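Local coordinates for 3-oxoacyl-[acyl-carrier-protein] reductase (PDB 3U9L) that probably reduces 3-oxoacyl groups carried on acyl-carrier protein, using NADPH, as a member of the short-chain dehydrogenase/reductase family, at residues A[21-26]-A[48-53]; A[173-178]-A[259-264]; A[186-191]-A[242-247]. All blocks are in the same frame, centred on the assembly; numbering follows the deposited sequence.

In the fold
From the N terminus, interaction 1 is met first: it closes a short loop of 21 residues through strand 31-36, joining helices 16-27 and 44-57 on one side of the parallel sheet. It is complete before the other two begin. Interaction 2 then opens at helix 158-179 and closes 80 residues later, where the chain enters the edge strand 262-265. Interaction 3, between strand 183-190 and helix 242-252, is nested inside that loop. Strands 183-190 and 262-265 are neighbours in the sheet, so interactions 2 and 3 meet along their backbones, while Ala245 of interaction 3 packs on Thr21 and Ala24 of interaction 1.

Interaction 1: A[21-26]-A[48-53]; sequences TAEALA and EAIAGF
Glu23 lies flat across one face of the Phe53 ring, and this pair makes most of the contact between helices 16-27 and 44-57. The carboxylate and ring planes are only 9° apart, and Glu23 CD sits 3.9 Å above the ring plane, displaced toward its rim. The approach can be traced atom by atom. Glu23 CB comes to 3.6 Å from Phe53 CE1 and forms a CH-pi contact, 4.0 Å from the ring centroid and 27° off the normal. Farther out, Glu23 CG passes 3.9 Å from Phe53 CD1, and Glu23 OE2 ends 3.8 Å from Phe53 CG, over the root of the ring. The glutamate therefore runs from the far rim of the phenyl back toward its attachment, its chain extended beyond CG. Phe53 meets it because its CG is anti to the backbone N (chi1 176°), which throws the ring out toward helix 16-27. Ile50, one turn earlier, adds a looser flank: its CA is 4.3 Å from Glu23 OE2. Replacing Phe53 with an alanine would probably strip away the flat surface on which Glu23 rests, leaving that side chain freer to turn, though Leu61 and a weak pair with Arg19 would still restrain it.

These helices are successive connections of the Rossmann-type sheet, and strand 61-65 lies close by, with Leu61 touching both Glu23 and Ile50. Arg19, one turn before Glu23, makes a long, weak ion pair with OE2. Within the contact itself, the methylene groups supply the apolar and CH-pi attraction, whereas a negative carboxylate parallel to an aromatic face is, if anything, probably disfavoured electrostatically. The chemistry thus points to shape and dispersion, rather than polar bonding, as what joins the pair.

Interaction 2: A[173-178]-A[259-264]; sequences QYAREL and RPFRVH
Phe261 meets Ala175 and Arg176 in a small, buried packing contact at the edge of the sheet, where the chain is about to enter strand 262-265 and helix 158-179 lies alongside. The evidence is in the ring's rim. Ala175 CB reaches 3.7 Å from Phe261 CE1 and lies in the plane of the ring, so the methyl abuts an edge and not a face. Arg176 comes to the same corner: its NH2 is 4.1 Å from Phe261 CE1 and equally far from Phe261 CZ. The guanidinium and phenyl planes are 14° apart, but the approach is oblique, so the two groups are neighbours without being squarely stacked. The near-trans first torsion of Phe261 (-173°) extends its ring away from its own backbone N and toward the helix. Arg176 gets its reach from a bend at chi2 (8°), which brings the end of its chain nearer to the ring than its CB direction alone would suggest.

Around this corner, the backbone of Phe261 is hydrogen-bonded to the backbone of Ile187, and Arg176 also packs on Pro155 of the second subunit. The contact thus brings helix 158-179 against the start of strand 262-265, with strand 183-190 beside them, where Thr185 touches Ala175, and helix 272-289 meeting Arg176 through Arg283 and Leu287.

Interaction 3: A[186-191]-A[242-247]; sequences SIIVPG and SLVADA
Val244 faces Ile188 and Pro190 where helix 242-252 packs on strand 183-190. Its CB stands back from the strand, 5.2 Å from Ile188 CG2, and its two branches divide the work. CG1, which a first torsion of 173° swings away from the residue's own N, comes to 4.2 Å from Ile188 CG2, methyl against methyl. CG2 turns to the other partner and comes to 4.2 Å from Pro190 CB. The forked tip thus spans two side chains on one face of the strand, two residues apart. One turn on along the helix, Ala247 flanks the same isoleucine beyond close contact: Ala247 CB is 5.3 Å from Ile188 CG2.

The strand belongs to the central parallel sheet, and the helix covers it beside helix 16-27, whose Phe17 touches both Pro190 and Val244; Phe193 also packs on Val244, and Ile144 of the next strand on Ile188 and Pro190. All the touching atoms are carbon and all three residues are buried, which implies that helix and sheet are held together here by the hydrophobic effect and van der Waals fit, without directional bonds between them.

Interaction 1: A[21-26]-A[48-53]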
ATOM      1  N   THR A  21      19.223 -15.808   3.888  1.00 25.16           N
ATOM      2  CA  THR A  21      18.454 -16.657   2.956  1.00 24.14           C
ATOM      3  C   THR A  21      19.297 -17.150   1.793  1.00 23.10           C
ATOM      4  O   THR A  21      19.182 -18.330   1.405  1.00 23.66           O
ATOM      5  CB  THR A  21      17.183 -15.932   2.473  1.00 23.19           C
ATOM      6  OG1 THR A  21      16.349 -15.714   3.615  1.00 24.51           O
ATOM      7  CG2 THR A  21      16.402 -16.799   1.491  1.00 22.85           C
ATOM      8  N   ALA A  22      20.116 -16.274   1.206  1.00 21.98           N
ATOM      9  CA  ALA A  22      21.006 -16.667   0.106  1.00 22.62           C
ATOM     10  C   ALA A  22      21.963 -17.776   0.581  1.00 24.28           C
ATOM     11  O   ALA A  22      22.111 -18.800  -0.073  1.00 23.29           O
ATOM     12  CB  ALA A  22      21.768 -15.476  -0.394  1.00 22.52           C
ATOM     13  N   GLU A  23      22.532 -17.616   1.780  1.00 23.37           N
ATOM     14  CA  GLU A  23      23.430 -18.640   2.316  1.00 26.14           C
ATOM     15  C   GLU A  23      22.708 -19.964   2.584  1.00 25.66           C
ATOM     16  O   GLU A  23      23.200 -21.034   2.233  1.00 26.69           O
ATOM     17  CB  GLU A  23      24.151 -18.122   3.580  1.00 25.34           C
ATOM     18  CG  GLU A  23      24.920 -16.853   3.286  1.00 27.29           C
ATOM     19  CD  GLU A  23      25.635 -16.236   4.519  1.00 31.12           C
ATOM     20  OE1 GLU A  23      25.236 -16.532   5.681  1.00 29.57           O
ATOM     21  OE2 GLU A  23      26.596 -15.432   4.299  1.00 31.22           O
ATOM     22  N   ALA A  24      21.545 -19.917   3.210  1.00 25.31           N
ATOM     23  CA  ALA A  24      20.817 -21.175   3.454  1.00 25.99           C
ATOM     24  C   ALA A  24      20.393 -21.894   2.174  1.00 24.69           C
ATOM     25  O   ALA A  24      20.453 -23.134   2.083  1.00 25.15           O
ATOM     26  CB  ALA A  24      19.593 -20.928   4.380  1.00 24.19           C
ATOM     27  N   LEU A  25      19.963 -21.130   1.175  1.00 24.18           N
ATOM     28  CA  LEU A  25      19.563 -21.737  -0.089  1.00 24.77           C
ATOM     29  C   LEU A  25      20.779 -22.361  -0.777  1.00 26.01           C
ATOM     30  O   LEU A  25      20.680 -23.414  -1.392  1.00 24.31           O
ATOM     31  CB  LEU A  25      18.889 -20.753  -1.021  1.00 22.31           C
ATOM     32  CG  LEU A  25      17.445 -20.421  -0.586  1.00 23.08           C
ATOM     33  CD1 LEU A  25      16.976 -19.147  -1.328  1.00 21.18           C
ATOM     34  CD2 LEU A  25      16.507 -21.629  -0.856  1.00 21.91           C
ATOM     35  N   ALA A  26      21.917 -21.691  -0.675  1.00 25.09           N
ATOM     36  CA  ALA A  26      23.131 -22.221  -1.292  1.00 25.80           C
ATOM     37  C   ALA A  26      23.554 -23.488  -0.494  1.00 27.20           C
ATOM     38  O   ALA A  26      24.021 -24.469  -1.059  1.00 28.00           O
ATOM     39  CB  ALA A  26      24.196 -21.163  -1.275  1.00 26.14           C
ATOM     40  N   GLU A  48      32.633  -9.358   0.572  1.00 32.21           N
ATOM     41  CA  GLU A  48      33.732 -10.164   1.138  1.00 32.49           C
ATOM     42  C   GLU A  48      33.207 -11.178   2.115  1.00 31.13           C
ATOM     43  O   GLU A  48      33.620 -12.328   2.084  1.00 29.99           O
ATOM     44  CB  GLU A  48      34.779  -9.276   1.827  1.00 33.84           C
ATOM     45  CG  GLU A  48      35.345  -8.261   0.881  1.00 37.07           C
ATOM     46  CD  GLU A  48      36.448  -7.389   1.491  1.00 44.76           C
ATOM     47  OE1 GLU A  48      36.764  -7.532   2.711  1.00 43.32           O
ATOM     48  OE2 GLU A  48      37.001  -6.559   0.710  1.00 48.06           O
ATOM     49  N   ALA A  49      32.287 -10.748   2.981  1.00 30.48           N
ATOM     50  CA  ALA A  49      31.689 -11.635   3.976  1.00 30.40           C
ATOM     51  C   ALA A  49      30.990 -12.816   3.346  1.00 31.85           C
ATOM     52  O   ALA A  49      31.198 -13.956   3.759  1.00 33.44           O
ATOM     53  CB  ALA A  49      30.731 -10.859   4.894  1.00 33.52           C
ATOM     54  N   ILE A  50      30.191 -12.551   2.312  1.00 32.40           N
ATOM     55  CA  ILE A  50      29.417 -13.580   1.626  1.00 32.69           C
ATOM     56  C   ILE A  50      30.335 -14.497   0.812  1.00 31.21           C
ATOM     57  O   ILE A  50      30.146 -15.725   0.748  1.00 30.35           O
ATOM     58  CB  ILE A  50      28.364 -12.914   0.624  1.00 32.00           C
ATOM     59  CG1 ILE A  50      27.215 -12.241   1.351  1.00 32.27           C
ATOM     60  CG2 ILE A  50      27.781 -13.882  -0.370  1.00 30.29           C
ATOM     61  CD1 ILE A  50      26.639 -11.126   0.487  1.00 33.18           C
ATOM     62  N   ALA A  51      31.277 -13.889   0.109  1.00 30.61           N
ATOM     63  CA  ALA A  51      32.219 -14.665  -0.697  1.00 31.19           C
ATOM     64  C   ALA A  51      33.028 -15.643   0.201  1.00 31.58           C
ATOM     65  O   ALA A  51      33.256 -16.792  -0.162  1.00 31.59           O
ATOM     66  CB  ALA A  51      33.167 -13.716  -1.436  1.00 32.82           C
ATOM     67  N   GLY A  52      33.438 -15.180   1.381  1.00 29.72           N
ATOM     68  CA  GLY A  52      34.183 -16.007   2.306  1.00 28.82           C
ATOM     69  C   GLY A  52      33.360 -17.200   2.754  1.00 29.97           C
ATOM     70  O   GLY A  52      33.864 -18.323   2.812  1.00 26.36           O
ATOM     71  N   PHE A  53      32.090 -16.956   3.107  1.00 31.19           N
ATOM     72  CA  PHE A  53      31.164 -18.041   3.461  1.00 30.19           C
ATOM     73  C   PHE A  53      31.023 -19.053   2.330  1.00 28.05           C
ATOM     74  O   PHE A  53      31.046 -20.251   2.554  1.00 30.19           O
ATOM     75  CB  PHE A  53      29.754 -17.493   3.783  1.00 32.66           C
ATOM     76  CG  PHE A  53      28.735 -18.583   4.052  1.00 31.02           C
ATOM     77  CD1 PHE A  53      28.022 -19.172   3.005  1.00 28.94           C
ATOM     78  CD2 PHE A  53      28.496 -19.008   5.378  1.00 32.27           C
ATOM     79  CE1 PHE A  53      27.095 -20.161   3.246  1.00 29.99           C
ATOM     80  CE2 PHE A  53      27.573 -20.005   5.649  1.00 31.75           C
ATOM     81  CZ  PHE A  53      26.871 -20.592   4.580  1.00 31.53           C
TER

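Interaction 2: A[173-178]-A[259-264]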
ATOM      1  N   GLN A 173      -1.828  -9.751  -6.604  1.00 15.61           N
ATOM      2  CA  GLN A 173      -2.275  -9.556  -7.948  1.00 16.70           C
ATOM      3  C   GLN A 173      -1.476 -10.367  -8.961  1.00 17.54           C
ATOM      4  O   GLN A 173      -2.069 -11.052  -9.826  1.00 17.08           O
ATOM      5  CB  GLN A 173      -2.256  -8.047  -8.283  1.00 18.32           C
ATOM      6  CG  GLN A 173      -3.245  -7.167  -7.454  1.00 16.43           C
ATOM      7  CD  GLN A 173      -4.628  -7.246  -8.023  1.00 22.58           C
ATOM      8  OE1 GLN A 173      -4.960  -6.591  -9.080  1.00 23.15           O
ATOM      9  NE2 GLN A 173      -5.464  -8.064  -7.387  1.00 21.50           N
ATOM     10  N   TYR A 174      -0.148 -10.344  -8.844  1.00 16.31           N
ATOM     11  CA  TYR A 174       0.714 -11.106  -9.747  1.00 16.50           C
ATOM     12  C   TYR A 174       0.469 -12.595  -9.597  1.00 17.27           C
ATOM     13  O   TYR A 174       0.479 -13.328 -10.584  1.00 16.19           O
ATOM     14  CB  TYR A 174       2.180 -10.811  -9.448  1.00 15.36           C
ATOM     15  CG  TYR A 174       2.777  -9.673 -10.257  1.00 15.96           C
ATOM     16  CD1 TYR A 174       3.087  -9.843 -11.618  1.00 15.58           C
ATOM     17  CD2 TYR A 174       3.112  -8.481  -9.663  1.00 14.59           C
ATOM     18  CE1 TYR A 174       3.685  -8.828 -12.369  1.00 16.48           C
ATOM     19  CE2 TYR A 174       3.716  -7.433 -10.420  1.00 15.47           C
ATOM     20  CZ  TYR A 174       3.987  -7.619 -11.778  1.00 16.58           C
ATOM     21  OH  TYR A 174       4.596  -6.622 -12.534  1.00 16.15           O
ATOM     22  N   ALA A 175       0.248 -13.043  -8.362  1.00 17.04           N
ATOM     23  CA  ALA A 175      -0.078 -14.446  -8.109  1.00 17.32           C
ATOM     24  C   ALA A 175      -1.204 -14.909  -9.042  1.00 17.20           C
ATOM     25  O   ALA A 175      -1.088 -15.976  -9.677  1.00 17.74           O
ATOM     26  CB  ALA A 175      -0.497 -14.658  -6.622  1.00 16.86           C
ATOM     27  N   ARG A 176      -2.272 -14.108  -9.153  1.00 17.52           N
ATOM     28  CA  ARG A 176      -3.423 -14.466 -10.028  1.00 17.97           C
ATOM     29  C   ARG A 176      -3.074 -14.309 -11.505  1.00 17.82           C
ATOM     30  O   ARG A 176      -3.451 -15.121 -12.336  1.00 18.43           O
ATOM     31  CB  ARG A 176      -4.621 -13.535  -9.799  1.00 19.51           C
ATOM     32  CG  ARG A 176      -5.312 -13.528  -8.434  1.00 20.62           C
ATOM     33  CD  ARG A 176      -4.646 -14.283  -7.386  1.00 22.47           C
ATOM     34  NE  ARG A 176      -5.314 -14.019  -6.094  1.00 25.91           N
ATOM     35  CZ  ARG A 176      -5.204 -14.818  -5.038  1.00 26.46           C
ATOM     36  NH1 ARG A 176      -5.878 -14.508  -3.936  1.00 28.11           N
ATOM     37  NH2 ARG A 176      -4.468 -15.944  -5.091  1.00 25.14           N
ATOM     38  N   GLU A 177      -2.402 -13.214 -11.824  1.00 17.12           N
ATOM     39  CA  GLU A 177      -2.166 -12.846 -13.203  1.00 18.30           C
ATOM     40  C   GLU A 177      -1.080 -13.730 -13.840  1.00 18.42           C
ATOM     41  O   GLU A 177      -1.029 -13.851 -15.045  1.00 18.53           O
ATOM     42  CB  GLU A 177      -1.793 -11.368 -13.310  1.00 18.51           C
ATOM     43  CG  GLU A 177      -2.883 -10.350 -12.808  1.00 18.84           C
ATOM     44  CD  GLU A 177      -2.406  -8.881 -12.965  1.00 20.04           C
ATOM     45  OE1 GLU A 177      -1.470  -8.653 -13.758  1.00 19.01           O
ATOM     46  OE2 GLU A 177      -2.922  -7.945 -12.286  1.00 20.44           O
ATOM     47  N   LEU A 178      -0.242 -14.366 -13.037  1.00 17.43           N
ATOM     48  CA  LEU A 178       0.779 -15.233 -13.566  1.00 18.52           C
ATOM     49  C   LEU A 178       0.373 -16.692 -13.495  1.00 20.67           C
ATOM     50  O   LEU A 178       1.107 -17.559 -14.001  1.00 19.45           O
ATOM     51  CB  LEU A 178       2.086 -15.090 -12.774  1.00 18.05           C
ATOM     52  CG  LEU A 178       2.782 -13.718 -12.822  1.00 18.54           C
ATOM     53  CD1 LEU A 178       3.952 -13.720 -11.873  1.00 17.36           C
ATOM     54  CD2 LEU A 178       3.237 -13.448 -14.288  1.00 18.48           C
ATOM     55  N   ARG A 259       3.336 -25.633  -2.853  1.00 26.63           N
ATOM     56  CA  ARG A 259       3.842 -24.551  -1.999  1.00 26.36           C
ATOM     57  C   ARG A 259       2.756 -23.712  -1.293  1.00 24.73           C
ATOM     58  O   ARG A 259       1.748 -23.345  -1.901  1.00 24.59           O
ATOM     59  CB  ARG A 259       4.793 -23.683  -2.813  1.00 25.77           C
ATOM     60  CG  ARG A 259       5.958 -24.508  -3.301  1.00 26.50           C
ATOM     61  CD  ARG A 259       6.935 -23.688  -4.046  1.00 26.99           C
ATOM     62  NE  ARG A 259       8.180 -24.419  -4.299  1.00 27.03           N
ATOM     63  CZ  ARG A 259       8.571 -24.860  -5.499  1.00 29.29           C
ATOM     64  NH1 ARG A 259       7.835 -24.611  -6.578  1.00 26.34           N
ATOM     65  NH2 ARG A 259       9.741 -25.484  -5.628  1.00 29.28           N
ATOM     66  N   PRO A 260       2.978 -23.374  -0.007  1.00 23.94           N
ATOM     67  CA  PRO A 260       1.985 -22.555   0.694  1.00 22.79           C
ATOM     68  C   PRO A 260       1.945 -21.195   0.027  1.00 23.41           C
ATOM     69  O   PRO A 260       3.002 -20.751  -0.421  1.00 23.72           O
ATOM     70  CB  PRO A 260       2.568 -22.382   2.105  1.00 24.07           C
ATOM     71  CG  PRO A 260       4.046 -22.943   2.049  1.00 24.91           C
ATOM     72  CD  PRO A 260       4.291 -23.481   0.670  1.00 24.12           C
ATOM     73  N   PHE A 261       0.792 -20.534   0.033  1.00 21.21           N
ATOM     74  CA  PHE A 261       0.678 -19.155  -0.438  1.00 21.26           C
ATOM     75  C   PHE A 261       1.350 -18.079   0.490  1.00 20.60           C
ATOM     76  O   PHE A 261       1.999 -17.203  -0.013  1.00 19.04           O
ATOM     77  CB  PHE A 261      -0.800 -18.798  -0.670  1.00 21.91           C
ATOM     78  CG  PHE A 261      -1.007 -17.451  -1.309  1.00 21.79           C
ATOM     79  CD1 PHE A 261      -0.611 -17.228  -2.611  1.00 22.73           C
ATOM     80  CD2 PHE A 261      -1.603 -16.411  -0.605  1.00 22.20           C
ATOM     81  CE1 PHE A 261      -0.795 -15.993  -3.214  1.00 22.45           C
ATOM     82  CE2 PHE A 261      -1.806 -15.161  -1.206  1.00 23.18           C
ATOM     83  CZ  PHE A 261      -1.394 -14.953  -2.515  1.00 22.33           C
ATOM     84  N   ARG A 262       1.208 -18.236   1.790  1.00 21.35           N
ATOM     85  CA  ARG A 262       1.879 -17.393   2.763  1.00 20.17           C
ATOM     86  C   ARG A 262       2.532 -18.211   3.852  1.00 21.72           C
ATOM     87  O   ARG A 262       1.994 -19.206   4.237  1.00 20.58           O
ATOM     88  CB  ARG A 262       0.948 -16.404   3.426  1.00 22.03           C
ATOM     89  CG  ARG A 262       0.389 -15.379   2.579  1.00 23.77           C
ATOM     90  CD  ARG A 262      -0.432 -14.456   3.364  1.00 22.41           C
ATOM     91  NE  ARG A 262      -1.002 -13.456   2.512  1.00 25.24           N
ATOM     92  CZ  ARG A 262      -0.395 -12.367   2.120  1.00 20.34           C
ATOM     93  NH1 ARG A 262      -1.023 -11.563   1.318  1.00 19.86           N
ATOM     94  NH2 ARG A 262       0.651 -11.940   2.733  1.00 20.94           N
ATOM     95  N   VAL A 263       3.666 -17.756   4.362  1.00 20.40           N
ATOM     96  CA  VAL A 263       4.322 -18.460   5.479  1.00 20.17           C
ATOM     97  C   VAL A 263       4.561 -17.346   6.489  1.00 20.81           C
ATOM     98  O   VAL A 263       5.115 -16.302   6.143  1.00 19.48           O
ATOM     99  CB  VAL A 263       5.656 -19.193   5.070  1.00 20.09           C
ATOM    100  CG1 VAL A 263       6.362 -19.779   6.278  1.00 21.55           C
ATOM    101  CG2 VAL A 263       5.386 -20.317   4.072  1.00 20.99           C
ATOM    102  N   HIS A 264       4.065 -17.543   7.706  1.00 20.35           N
ATOM    103  CA  HIS A 264       4.155 -16.572   8.796  1.00 20.29           C
ATOM    104  C   HIS A 264       5.342 -16.944   9.688  1.00 21.31           C
ATOM    105  O   HIS A 264       5.437 -18.078  10.156  1.00 21.84           O
ATOM    106  CB  HIS A 264       2.814 -16.488   9.553  1.00 18.95           C
ATOM    107  CG  HIS A 264       1.683 -16.044   8.669  1.00 19.51           C
ATOM    108  ND1 HIS A 264       1.467 -14.720   8.344  1.00 19.19           N
ATOM    109  CD2 HIS A 264       0.750 -16.749   7.977  1.00 19.91           C
ATOM    110  CE1 HIS A 264       0.452 -14.635   7.495  1.00 19.81           C
ATOM    111  NE2 HIS A 264       0.004 -15.844   7.243  1.00 19.20           N
TER

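Interaction 3: A[186-191]-A[242-247]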
ATOM      1  N   SER A 186       4.738 -17.538  -3.499  1.00 18.66           N
ATOM      2  CA  SER A 186       4.691 -17.763  -2.081  1.00 17.65           C
ATOM      3  C   SER A 186       5.144 -16.460  -1.384  1.00 19.10           C
ATOM      4  O   SER A 186       6.119 -15.806  -1.823  1.00 18.25           O
ATOM      5  CB  SER A 186       5.544 -19.010  -1.731  1.00 20.11           C
ATOM      6  OG  SER A 186       5.540 -19.173  -0.321  1.00 26.95           O
ATOM      7  N   ILE A 187       4.416 -16.040  -0.338  1.00 15.98           N
ATOM      8  CA  ILE A 187       4.687 -14.791   0.303  1.00 15.73           C
ATOM      9  C   ILE A 187       5.115 -15.076   1.754  1.00 18.25           C
ATOM     10  O   ILE A 187       4.428 -15.750   2.512  1.00 17.95           O
ATOM     11  CB  ILE A 187       3.460 -13.862   0.347  1.00 17.19           C
ATOM     12  CG1 ILE A 187       2.942 -13.572  -1.092  1.00 16.69           C
ATOM     13  CG2 ILE A 187       3.850 -12.566   1.094  1.00 16.74           C
ATOM     14  CD1 ILE A 187       1.639 -12.749  -1.279  1.00 17.16           C
ATOM     15  N   ILE A 188       6.274 -14.576   2.113  1.00 16.75           N
ATOM     16  CA  ILE A 188       6.792 -14.748   3.453  1.00 18.43           C
ATOM     17  C   ILE A 188       6.391 -13.505   4.242  1.00 17.31           C
ATOM     18  O   ILE A 188       6.592 -12.362   3.805  1.00 16.57           O
ATOM     19  CB  ILE A 188       8.339 -14.891   3.440  1.00 17.82           C
ATOM     20  CG1 ILE A 188       8.824 -15.919   2.361  1.00 18.18           C
ATOM     21  CG2 ILE A 188       8.857 -15.173   4.828  1.00 17.99           C
ATOM     22  CD1 ILE A 188       8.191 -17.339   2.418  1.00 18.88           C
ATOM     23  N   VAL A 189       5.816 -13.765   5.399  1.00 16.63           N
ATOM     24  CA  VAL A 189       5.328 -12.738   6.282  1.00 18.56           C
ATOM     25  C   VAL A 189       6.111 -12.707   7.636  1.00 19.36           C
ATOM     26  O   VAL A 189       5.721 -13.307   8.621  1.00 19.62           O
ATOM     27  CB  VAL A 189       3.791 -12.834   6.448  1.00 18.11           C
ATOM     28  CG1 VAL A 189       3.274 -11.660   7.218  1.00 19.05           C
ATOM     29  CG2 VAL A 189       3.130 -12.870   5.054  1.00 17.90           C
ATOM     30  N   PRO A 190       7.245 -12.002   7.652  1.00 19.33           N
ATOM     31  CA  PRO A 190       8.099 -11.893   8.858  1.00 22.00           C
ATOM     32  C   PRO A 190       7.557 -10.896   9.835  1.00 20.00           C
ATOM     33  O   PRO A 190       7.105  -9.824   9.422  1.00 18.74           O
ATOM     34  CB  PRO A 190       9.450 -11.364   8.330  1.00 22.13           C
ATOM     35  CG  PRO A 190       9.300 -11.208   6.870  1.00 22.74           C
ATOM     36  CD  PRO A 190       7.831 -11.308   6.493  1.00 18.95           C
ATOM     37  N   GLY A 191       7.590 -11.258  11.117  1.00 21.30           N
ATOM     38  CA  GLY A 191       7.204 -10.337  12.177  1.00 22.26           C
ATOM     39  C   GLY A 191       8.427  -9.534  12.585  1.00 26.56           C
ATOM     40  O   GLY A 191       9.400  -9.408  11.819  1.00 26.01           O
ATOM     41  N   SER A 242      17.163 -16.176  11.495  1.00 35.52           N
ATOM     42  CA  SER A 242      17.412 -17.355  10.696  1.00 36.15           C
ATOM     43  C   SER A 242      16.131 -18.200  10.510  1.00 33.59           C
ATOM     44  O   SER A 242      16.068 -19.055   9.647  1.00 29.57           O
ATOM     45  CB  SER A 242      18.521 -18.198  11.334  1.00 38.06           C
ATOM     46  OG  SER A 242      18.216 -18.401  12.716  1.00 43.35           O
ATOM     47  N   LEU A 243      15.118 -17.973  11.343  1.00 34.40           N
ATOM     48  CA  LEU A 243      13.857 -18.694  11.168  1.00 31.99           C
ATOM     49  C   LEU A 243      13.274 -18.388   9.792  1.00 29.47           C
ATOM     50  O   LEU A 243      12.611 -19.201   9.219  1.00 28.19           O
ATOM     51  CB  LEU A 243      12.842 -18.211  12.194  1.00 33.03           C
ATOM     52  CG  LEU A 243      13.203 -18.615  13.630  1.00 37.88           C
ATOM     53  CD1 LEU A 243      12.322 -17.870  14.649  1.00 35.22           C
ATOM     54  CD2 LEU A 243      13.028 -20.122  13.674  1.00 35.58           C
ATOM     55  N   VAL A 244      13.487 -17.169   9.311  1.00 29.06           N
ATOM     56  CA  VAL A 244      12.954 -16.752   8.036  1.00 27.47           C
ATOM     57  C   VAL A 244      13.688 -17.503   6.930  1.00 28.02           C
ATOM     58  O   VAL A 244      13.053 -18.049   6.036  1.00 26.14           O
ATOM     59  CB  VAL A 244      13.098 -15.239   7.838  1.00 28.57           C
ATOM     60  CG1 VAL A 244      12.695 -14.831   6.409  1.00 27.12           C
ATOM     61  CG2 VAL A 244      12.268 -14.490   8.886  1.00 28.92           C
ATOM     62  N   ALA A 245      15.022 -17.531   6.988  1.00 27.04           N
ATOM     63  CA  ALA A 245      15.806 -18.239   5.992  1.00 25.73           C
ATOM     64  C   ALA A 245      15.376 -19.705   5.947  1.00 26.91           C
ATOM     65  O   ALA A 245      15.246 -20.309   4.868  1.00 27.07           O
ATOM     66  CB  ALA A 245      17.328 -18.098   6.275  1.00 26.88           C
ATOM     67  N   ASP A 246      15.090 -20.292   7.098  1.00 27.22           N
ATOM     68  CA  ASP A 246      14.788 -21.720   7.071  1.00 27.65           C
ATOM     69  C   ASP A 246      13.393 -21.935   6.502  1.00 27.88           C
ATOM     70  O   ASP A 246      13.177 -22.897   5.797  1.00 27.29           O
ATOM     71  CB  ASP A 246      14.917 -22.349   8.456  1.00 30.44           C
ATOM     72  CG  ASP A 246      16.374 -22.304   8.988  1.00 37.58           C
ATOM     73  OD1 ASP A 246      17.360 -22.635   8.216  1.00 34.27           O
ATOM     74  OD2 ASP A 246      16.507 -21.891  10.172  1.00 38.57           O
ATOM     75  N   ALA A 247      12.465 -21.018   6.777  1.00 28.21           N
ATOM     76  CA  ALA A 247      11.125 -21.111   6.129  1.00 27.44           C
ATOM     77  C   ALA A 247      11.251 -21.038   4.638  1.00 25.43           C
ATOM     78  O   ALA A 247      10.547 -21.732   3.926  1.00 27.17           O
ATOM     79  CB  ALA A 247      10.175 -20.019   6.640  1.00 25.97           C
TER